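Ribonuclease VapC5 (Mycobacterium tuberculosis, PDB 3DBO) is the probable toxin of a type II toxin-antitoxin pair, a magnesium-dependent PIN-domain ribonuclease with limited activity, seen in complex with its antitoxin VapB5. Local coordinates at residues B[109-119]-B[133-141]. Numbering follows the deposited sequence. Where two conformers were deposited one is given.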
loop_
_atom_site.group_PDB
_atom_site.type_symbol
_atom_site.label_atom_id
_atom_site.label_comp_id
_atom_site.label_asym_id
_atom_site.label_seq_id
_atom_site.Cartn_x
_atom_site.Cartn_y
_atom_site.Cartn_z
ATOM N N ARG B 109 -11.759 3.202 16.937
ATOM C CA ARG B 109 -10.705 2.373 16.350
ATOM C C ARG B 109 -9.688 3.232 15.578
ATOM O O ARG B 109 -9.972 4.387 15.254
ATOM C CB ARG B 109 -11.303 1.318 15.413
ATOM C CG ARG B 109 -11.962 0.113 16.105
ATOM C CD ARG B 109 -12.457 -0.901 15.067
ATOM N NE ARG B 109 -13.050 -0.222 13.918
ATOM C CZ ARG B 109 -14.352 -0.041 13.732
ATOM N NH1 ARG B 109 -15.231 -0.516 14.607
ATOM N NH2 ARG B 109 -14.772 0.606 12.662
ATOM N N ARG B 110 -8.509 2.672 15.301
ATOM C CA ARG B 110 -7.438 3.429 14.649
ATOM C C ARG B 110 -6.835 2.737 13.424
ATOM O O ARG B 110 -6.773 1.508 13.363
ATOM C CB ARG B 110 -6.329 3.770 15.654
ATOM C CG ARG B 110 -6.778 4.658 16.815
ATOM C CD ARG B 110 -5.701 4.803 17.888
ATOM N NE ARG B 110 -5.369 3.526 18.515
ATOM C CZ ARG B 110 -4.281 2.816 18.231
ATOM N NH1 ARG B 110 -3.416 3.262 17.330
ATOM N NH2 ARG B 110 -4.060 1.662 18.848
ATOM N N VAL B 111 -6.387 3.564 12.470
ATOM C CA VAL B 111 -5.629 3.149 11.284
ATOM C C VAL B 111 -4.514 4.213 11.139
ATOM O O VAL B 111 -4.802 5.381 11.380
ATOM C CB VAL B 111 -6.585 3.159 10.029
ATOM C CG1 VAL B 111 -5.837 3.106 8.732
ATOM C CG2 VAL B 111 -7.644 2.000 10.097
ATOM N N ARG B 112 -3.283 3.832 10.762
ATOM C CA ARG B 112 -2.198 4.798 10.394
ATOM C C ARG B 112 -2.812 5.768 9.396
ATOM O O ARG B 112 -3.525 5.332 8.482
ATOM C CB ARG B 112 -1.067 4.110 9.583
ATOM C CG ARG B 112 0.033 3.269 10.269
ATOM C CD ARG B 112 1.324 3.271 9.373
ATOM N NE ARG B 112 1.096 2.962 7.945
ATOM C CZ ARG B 112 1.763 3.509 6.922
ATOM N NH1 ARG B 112 2.696 4.430 7.141
ATOM N NH2 ARG B 112 1.484 3.164 5.669
ATOM N N ILE B 113 -2.538 7.066 9.519
ATOM C CA ILE B 113 -3.192 8.016 8.606
ATOM C C ILE B 113 -2.853 7.749 7.127
ATOM O O ILE B 113 -3.721 7.870 6.261
ATOM C CB ILE B 113 -2.981 9.507 9.010
ATOM C CG1 ILE B 113 -3.980 10.404 8.270
ATOM C CG2 ILE B 113 -1.563 9.960 8.728
ATOM C CD1 ILE B 113 -4.125 11.808 8.857
ATOM N N ASN B 114 -1.612 7.355 6.844
ATOM C CA ASN B 114 -1.217 7.085 5.473
ATOM C C ASN B 114 -1.908 5.822 4.950
ATOM O O ASN B 114 -2.276 5.774 3.791
ATOM C CB ASN B 114 0.292 6.990 5.326
ATOM C CG ASN B 114 0.934 8.335 5.004
ATOM O OD1 ASN B 114 0.264 9.376 4.973
ATOM N ND2 ASN B 114 2.247 8.311 4.746
ATOM N N ASP B 115 -2.120 4.834 5.822
ATOM C CA ASP B 115 -2.949 3.674 5.438
ATOM C C ASP B 115 -4.398 4.055 5.168
ATOM O O ASP B 115 -5.017 3.516 4.250
ATOM C CB ASP B 115 -2.872 2.534 6.471
ATOM C CG ASP B 115 -1.606 1.683 6.298
ATOM O OD1 ASP B 115 -0.909 1.826 5.257
ATOM O OD2 ASP B 115 -1.305 0.874 7.195
ATOM N N LEU B 116 -4.922 5.028 5.911
ATOM C CA LEU B 116 -6.301 5.490 5.642
ATOM C C LEU B 116 -6.424 6.152 4.271
ATOM O O LEU B 116 -7.414 5.934 3.559
ATOM C CB LEU B 116 -6.811 6.422 6.750
ATOM C CG LEU B 116 -8.323 6.725 6.709
ATOM C CD1 LEU B 116 -9.202 5.431 6.804
ATOM C CD2 LEU B 116 -8.632 7.710 7.860
ATOM N N TRP B 117 -5.419 6.948 3.888
ATOM C CA TRP B 117 -5.342 7.492 2.522
ATOM C C TRP B 117 -5.321 6.388 1.454
ATOM O O TRP B 117 -6.015 6.470 0.457
ATOM C CB TRP B 117 -4.134 8.449 2.365
ATOM C CG TRP B 117 -4.341 9.802 3.039
ATOM C CD1 TRP B 117 -3.657 10.326 4.098
ATOM C CD2 TRP B 117 -5.291 10.791 2.641
ATOM N NE1 TRP B 117 -4.136 11.612 4.393
ATOM C CE2 TRP B 117 -5.148 11.902 3.514
ATOM C CE3 TRP B 117 -6.272 10.836 1.638
ATOM C CZ2 TRP B 117 -5.953 13.057 3.408
ATOM C CZ3 TRP B 117 -7.083 11.997 1.535
ATOM C CH2 TRP B 117 -6.894 13.087 2.408
ATOM N N ILE B 118 -4.531 5.347 1.674
ATOM C CA ILE B 118 -4.524 4.205 0.761
ATOM C C ILE B 118 -5.914 3.573 0.634
ATOM O O ILE B 118 -6.410 3.392 -0.486
ATOM C CB ILE B 118 -3.469 3.167 1.167
ATOM C CG1 ILE B 118 -2.063 3.764 0.962
ATOM C CG2 ILE B 118 -3.597 1.896 0.290
ATOM C CD1 ILE B 118 -0.952 2.926 1.659
ATOM N N ALA B 119 -6.535 3.273 1.777
ATOM C CA ALA B 119 -7.869 2.679 1.816
ATOM C C ALA B 119 -8.893 3.604 1.157
ATOM O O ALA B 119 -9.768 3.134 0.426
ATOM C CB ALA B 119 -8.270 2.385 3.246
ATOM N N ASP B 133 0.204 -6.714 5.804
ATOM C CA ASP B 133 0.248 -6.378 7.230
ATOM C C ASP B 133 -1.166 -6.256 7.823
ATOM O O ASP B 133 -2.133 -6.499 7.117
ATOM C CB ASP B 133 1.076 -5.108 7.478
ATOM C CG ASP B 133 2.581 -5.330 7.285
ATOM O OD1 ASP B 133 2.990 -6.421 6.824
ATOM O OD2 ASP B 133 3.366 -4.397 7.588
ATOM N N ASP B 134 -1.282 -5.870 9.095
ATOM C CA ASP B 134 -2.565 -5.972 9.817
ATOM C C ASP B 134 -3.324 -4.674 10.105
ATOM O O ASP B 134 -4.223 -4.660 10.949
ATOM C CB ASP B 134 -2.398 -6.790 11.119
ATOM C CG ASP B 134 -1.553 -6.082 12.188
ATOM O OD1 ASP B 134 -1.021 -4.961 11.952
ATOM O OD2 ASP B 134 -1.418 -6.669 13.293
ATOM N N ASP B 135 -2.986 -3.595 9.401
ATOM C CA ASP B 135 -3.494 -2.270 9.756
ATOM C C ASP B 135 -4.910 -1.970 9.276
ATOM O O ASP B 135 -5.613 -1.148 9.865
ATOM C CB ASP B 135 -2.557 -1.169 9.250
ATOM C CG ASP B 135 -2.850 0.200 9.886
ATOM O OD1 ASP B 135 -3.382 0.261 11.021
ATOM O OD2 ASP B 135 -2.529 1.227 9.256
ATOM N N PHE B 136 -5.316 -2.600 8.193
ATOM C CA PHE B 136 -6.557 -2.201 7.536
ATOM C C PHE B 136 -7.750 -2.903 8.159
ATOM O O PHE B 136 -8.899 -2.590 7.858
ATOM C CB PHE B 136 -6.454 -2.505 6.056
ATOM C CG PHE B 136 -5.468 -1.643 5.330
ATOM C CD1 PHE B 136 -5.870 -0.434 4.773
ATOM C CD2 PHE B 136 -4.136 -2.024 5.210
ATOM C CE1 PHE B 136 -4.967 0.362 4.094
ATOM C CE2 PHE B 136 -3.221 -1.215 4.546
ATOM C CZ PHE B 136 -3.641 -0.023 3.971
ATOM N N ALA B 137 -7.451 -3.847 9.053
ATOM C CA ALA B 137 -8.444 -4.653 9.770
ATOM C C ALA B 137 -9.537 -3.845 10.420
ATOM O O ALA B 137 -10.703 -4.241 10.395
ATOM C CB ALA B 137 -7.755 -5.519 10.817
ATOM N N ALA B 138 -9.180 -2.695 10.986
ATOM C CA ALA B 138 -10.148 -1.849 11.666
ATOM C C ALA B 138 -11.297 -1.351 10.778
ATOM O O ALA B 138 -12.316 -0.910 11.279
ATOM C CB ALA B 138 -9.443 -0.661 12.287
ATOM N N LEU B 139 -11.104 -1.390 9.472
ATOM C CA LEU B 139 -12.077 -0.881 8.506
ATOM C C LEU B 139 -13.027 -1.942 7.930
ATOM O O LEU B 139 -13.911 -1.621 7.129
ATOM C CB LEU B 139 -11.327 -0.207 7.360
ATOM C CG LEU B 139 -10.656 1.127 7.696
ATOM C CD1 LEU B 139 -9.679 1.512 6.605
ATOM C CD2 LEU B 139 -11.740 2.179 7.818
ATOM N N ASP B 140 -12.834 -3.207 8.316
ATOM C CA ASP B 140 -13.630 -4.277 7.724
ATOM C C ASP B 140 -15.123 -4.014 7.864
ATOM O O ASP B 140 -15.608 -3.748 8.957
ATOM C CB ASP B 140 -13.278 -5.636 8.371
ATOM C CG ASP B 140 -11.924 -6.175 7.921
ATOM O OD1 ASP B 140 -11.446 -5.828 6.816
ATOM O OD2 ASP B 140 -11.347 -6.958 8.694
ATOM N N GLY B 141 -15.839 -4.082 6.749
ATOM C CA GLY B 141 -17.288 -3.884 6.750
ATOM C C GLY B 141 -17.733 -2.476 6.393
ATOM O O GLY B 141 -18.903 -2.260 6.089
HETATM O O HOH W 1 -5.489 -0.565 12.862
#
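The Phe136 ring meets the methyl of Ala119 at its edge, with CE1 4.0 Å from Ala119 CB, and comes obliquely against Ile118 CG2. The carboxylate of Asp115 stands above the plane of the ring, displaced outward past its CZ end, the two planes 33° apart, with its CG 3.5 Å from Phe136 CZ. The Arg112 guanidinium receives Asp115 OD2 at its edge, in plane, through a long, weak bond from NE, while its NH2 donates to Asp115 OD1 at 2.8 Å from above the carboxylate plane. This salt bridge fixes the rotation of the acid.

Asp135 reaches in from the other segment, its CG anti to the backbone N (chi1 -166°), directing the carboxylate at the start of helix 113-124. There OD2 takes the Arg112 amide hydrogen at 3.1 Å with its syn lone pair. The same oxygen comes within 2.4 Å of Asp115 OD2, unusually near for two acid oxygens. Water 1 lies between Asp135 OD1 and Arg110 O and probably links them.

Beyond the polar cluster, Val111 CG2 sits 3.9 Å from both Ala138 CB and Leu139 CG, and Leu139 CD1 reaches Leu116 and Ala119. At the far end, in one of its two conformers, Arg109 bends at chi3 and brings NE near Ala138 O in a weak, doubtful hydrogen bond.

Asp115 is a predicted magnesium ligand, and Phe136 also touches Asp26, the other one predicted, consistent with the acidic metal centre of PIN domains. Glu57 of helix 52-64 and the backbone of the other protein's chain hold Arg112 NH1. The contact thus packs the start of helix 113-124 against the loop between strands 129-131 and 147-149, with Leu116 leaning on helix 91-107, Ile118 on helix 52-64 and Phe136 on strand 147-149.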